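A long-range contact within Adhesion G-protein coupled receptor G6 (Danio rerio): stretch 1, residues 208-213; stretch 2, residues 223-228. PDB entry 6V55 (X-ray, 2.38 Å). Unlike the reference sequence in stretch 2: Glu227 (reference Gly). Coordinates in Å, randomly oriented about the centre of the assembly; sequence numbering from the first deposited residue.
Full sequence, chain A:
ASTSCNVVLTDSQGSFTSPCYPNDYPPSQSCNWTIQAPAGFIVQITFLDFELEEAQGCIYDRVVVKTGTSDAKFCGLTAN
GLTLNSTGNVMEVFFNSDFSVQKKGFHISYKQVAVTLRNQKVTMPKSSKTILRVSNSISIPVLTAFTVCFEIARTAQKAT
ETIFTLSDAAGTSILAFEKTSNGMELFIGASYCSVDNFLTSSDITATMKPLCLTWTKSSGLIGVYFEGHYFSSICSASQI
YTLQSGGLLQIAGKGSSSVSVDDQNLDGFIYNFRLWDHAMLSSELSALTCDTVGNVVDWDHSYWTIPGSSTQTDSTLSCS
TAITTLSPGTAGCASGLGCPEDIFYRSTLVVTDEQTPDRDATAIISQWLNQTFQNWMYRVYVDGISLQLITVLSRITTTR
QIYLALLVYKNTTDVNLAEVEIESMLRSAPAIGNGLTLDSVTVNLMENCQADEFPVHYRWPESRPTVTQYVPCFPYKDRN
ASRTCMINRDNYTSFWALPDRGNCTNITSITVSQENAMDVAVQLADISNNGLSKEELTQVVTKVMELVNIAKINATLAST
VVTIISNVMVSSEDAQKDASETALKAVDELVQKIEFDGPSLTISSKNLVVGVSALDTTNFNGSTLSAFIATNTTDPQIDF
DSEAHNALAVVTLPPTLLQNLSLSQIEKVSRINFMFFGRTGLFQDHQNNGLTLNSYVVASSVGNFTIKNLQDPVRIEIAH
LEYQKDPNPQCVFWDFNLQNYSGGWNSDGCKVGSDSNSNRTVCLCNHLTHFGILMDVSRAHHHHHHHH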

# COMPACT_ATOMS: atom_id res chain seq x y z
N MET A 208 -21.75 35.01 8.58
CA MET A 208 -21.43 34.85 9.99
C MET A 208 -20.57 36.00 10.48
O MET A 208 -19.69 36.51 9.77
CB MET A 208 -20.69 33.55 10.24
CG MET A 208 -21.50 32.35 9.98
SD MET A 208 -20.89 31.10 11.08
CE MET A 208 -22.33 30.82 12.05
N LYS A 209 -20.81 36.40 11.73
CA LYS A 209 -19.99 37.41 12.35
C LYS A 209 -19.87 37.05 13.83
O LYS A 209 -20.85 36.56 14.43
CB LYS A 209 -20.56 38.82 12.17
CG LYS A 209 -19.73 39.71 11.24
CD LYS A 209 -20.20 41.16 11.32
CE LYS A 209 -21.63 41.32 10.80
NZ LYS A 209 -22.08 42.75 10.76
N PRO A 210 -18.68 37.22 14.42
CA PRO A 210 -18.52 36.95 15.85
C PRO A 210 -19.13 38.03 16.73
O PRO A 210 -19.23 39.20 16.37
CB PRO A 210 -16.99 36.89 16.02
CG PRO A 210 -16.44 37.72 14.91
CD PRO A 210 -17.40 37.55 13.76
N LEU A 211 -19.56 37.59 17.92
CA LEU A 211 -20.26 38.42 18.89
C LEU A 211 -19.97 37.88 20.29
O LEU A 211 -20.22 36.71 20.56
CB LEU A 211 -21.78 38.42 18.65
CG LEU A 211 -22.60 39.05 19.78
CD1 LEU A 211 -22.27 40.53 19.94
CD2 LEU A 211 -24.11 38.85 19.58
N CYS A 212 -19.48 38.76 21.17
CA CYS A 212 -19.16 38.41 22.55
C CYS A 212 -20.04 39.20 23.50
O CYS A 212 -20.26 40.40 23.29
CB CYS A 212 -17.71 38.69 22.89
SG CYS A 212 -16.60 38.31 21.55
N LEU A 213 -20.54 38.54 24.54
CA LEU A 213 -21.31 39.17 25.59
C LEU A 213 -20.61 38.88 26.91
O LEU A 213 -20.27 37.73 27.18
CB LEU A 213 -22.75 38.65 25.60
CG LEU A 213 -23.47 38.76 24.25
CD1 LEU A 213 -24.80 38.04 24.26
CD2 LEU A 213 -23.67 40.23 23.84
N GLY A 223 -20.91 43.88 28.85
CA GLY A 223 -19.98 44.24 27.79
C GLY A 223 -20.44 43.57 26.49
O GLY A 223 -21.01 42.50 26.53
N VAL A 224 -20.23 44.27 25.38
CA VAL A 224 -20.56 43.76 24.05
C VAL A 224 -19.33 43.95 23.17
O VAL A 224 -18.78 45.06 23.10
CB VAL A 224 -21.78 44.46 23.43
CG1 VAL A 224 -22.02 43.99 22.01
CG2 VAL A 224 -23.03 44.18 24.24
N TYR A 225 -18.88 42.88 22.52
CA TYR A 225 -17.87 42.96 21.47
C TYR A 225 -18.51 42.57 20.14
O TYR A 225 -18.99 41.44 19.99
CB TYR A 225 -16.68 42.07 21.82
CG TYR A 225 -15.39 42.41 21.11
CD1 TYR A 225 -15.16 41.94 19.81
CD2 TYR A 225 -14.41 43.17 21.74
CE1 TYR A 225 -13.98 42.24 19.15
CE2 TYR A 225 -13.22 43.48 21.09
CZ TYR A 225 -13.02 43.01 19.79
OH TYR A 225 -11.85 43.30 19.12
N PHE A 226 -18.50 43.51 19.19
CA PHE A 226 -19.12 43.35 17.88
C PHE A 226 -18.44 44.34 16.94
O PHE A 226 -18.34 45.53 17.27
CB PHE A 226 -20.62 43.63 17.95
CG PHE A 226 -21.43 43.13 16.77
CD1 PHE A 226 -22.77 43.40 16.75
CD2 PHE A 226 -20.91 42.36 15.72
CE1 PHE A 226 -23.60 42.98 15.73
CE2 PHE A 226 -21.72 41.91 14.68
CZ PHE A 226 -23.10 42.23 14.70
N GLU A 227 -18.00 43.83 15.77
CA GLU A 227 -17.40 44.60 14.68
C GLU A 227 -16.15 45.37 15.12
O GLU A 227 -15.95 46.52 14.74
CB GLU A 227 -18.44 45.53 14.03
CG GLU A 227 -19.41 44.78 13.10
CD GLU A 227 -20.40 45.69 12.39
OE1 GLU A 227 -21.44 45.17 11.90
OE2 GLU A 227 -20.14 46.91 12.32
N GLY A 228 -15.30 44.73 15.95
CA GLY A 228 -14.02 45.30 16.34
C GLY A 228 -14.06 46.26 17.51
O GLY A 228 -13.00 46.54 18.10

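Residues 209-213 and 223-226 are neighbouring antiparallel strands. Their axes approach to 4.8 Å, and their directions differ by 171°. Together the two stretches bury 424 Å² of surface, counting both sides.

The backbone hydrogen bonds centre on one pair, Cys212 and Tyr225. Cys212 N donates to Tyr225 O at 3.0 Å, and Tyr225 N donates to Cys212 O at 2.9 Å. The angles at the hydrogens are 171° and 170°, so both bonds are nearly linear. This is the closed two-bond ring of an antiparallel hydrogen-bonded pair. The next pair, Leu213 with Val224, is the non-hydrogen-bonded kind, with CA atoms 4.9 Å apart.

CA-H...O contacts supplement these bonds. Tyr225 O lies 3.5 Å from Leu211 CA, and Cys212 O lies 3.5 Å from Val224 CA. Each of these carbonyl oxygens therefore meets both an amide and a CA hydrogen of the other strand. A third contact joins Leu213 CA to Gly223 O, also at 3.5 Å. Gly223 thus takes part through its backbone.

The apolar contacts follow the alternation of the strands. Leu213 and Val224 point to one face of the sheet, where Leu213 CD2 meets Val224 CG2 at 4.0 Å. Leu211 adds to this cluster. Its CA-to-CB bond points sideways, but the end of the side chain comes nearer the other strand. Leu211 CD1 lies 4.0 Å from Val224 CG1 and 4.0 Å from Phe226 CB, so one methyl group touches two side chains. Cys212 and Tyr225 point to the other face, and their CB atoms are 3.7 Å apart.

Two aromatic rings take part. Cys212 SG is 5.1 Å from the centroid of the Tyr225 ring and 53° off the ring normal, an oblique sulfur-aromatic contact. The end of the Tyr225 side chain leads away from the opposing strand. The Phe226 ring does the reverse and comes nearer. Lys209 CD sits at its edge, near the ring plane, 3.8 Å from Phe226 CE2. Pro210 O approaches the same ring obliquely, 3.6 Å from Phe226 CD2.

The charged contact lies just past the end of the second strand. Lys209 NZ donates a hydrogen bond to Glu227 OE1 at 2.8 Å, within a salt bridge. The lysine chain thus combines an aliphatic contact with Phe226 and an ionic one at its tip. Lys209 NZ is also hydrogen-bonded elsewhere in the structure. Glu227 differs from the reference sequence, which has glycine here, so the salt bridge belongs to the deposited sequence.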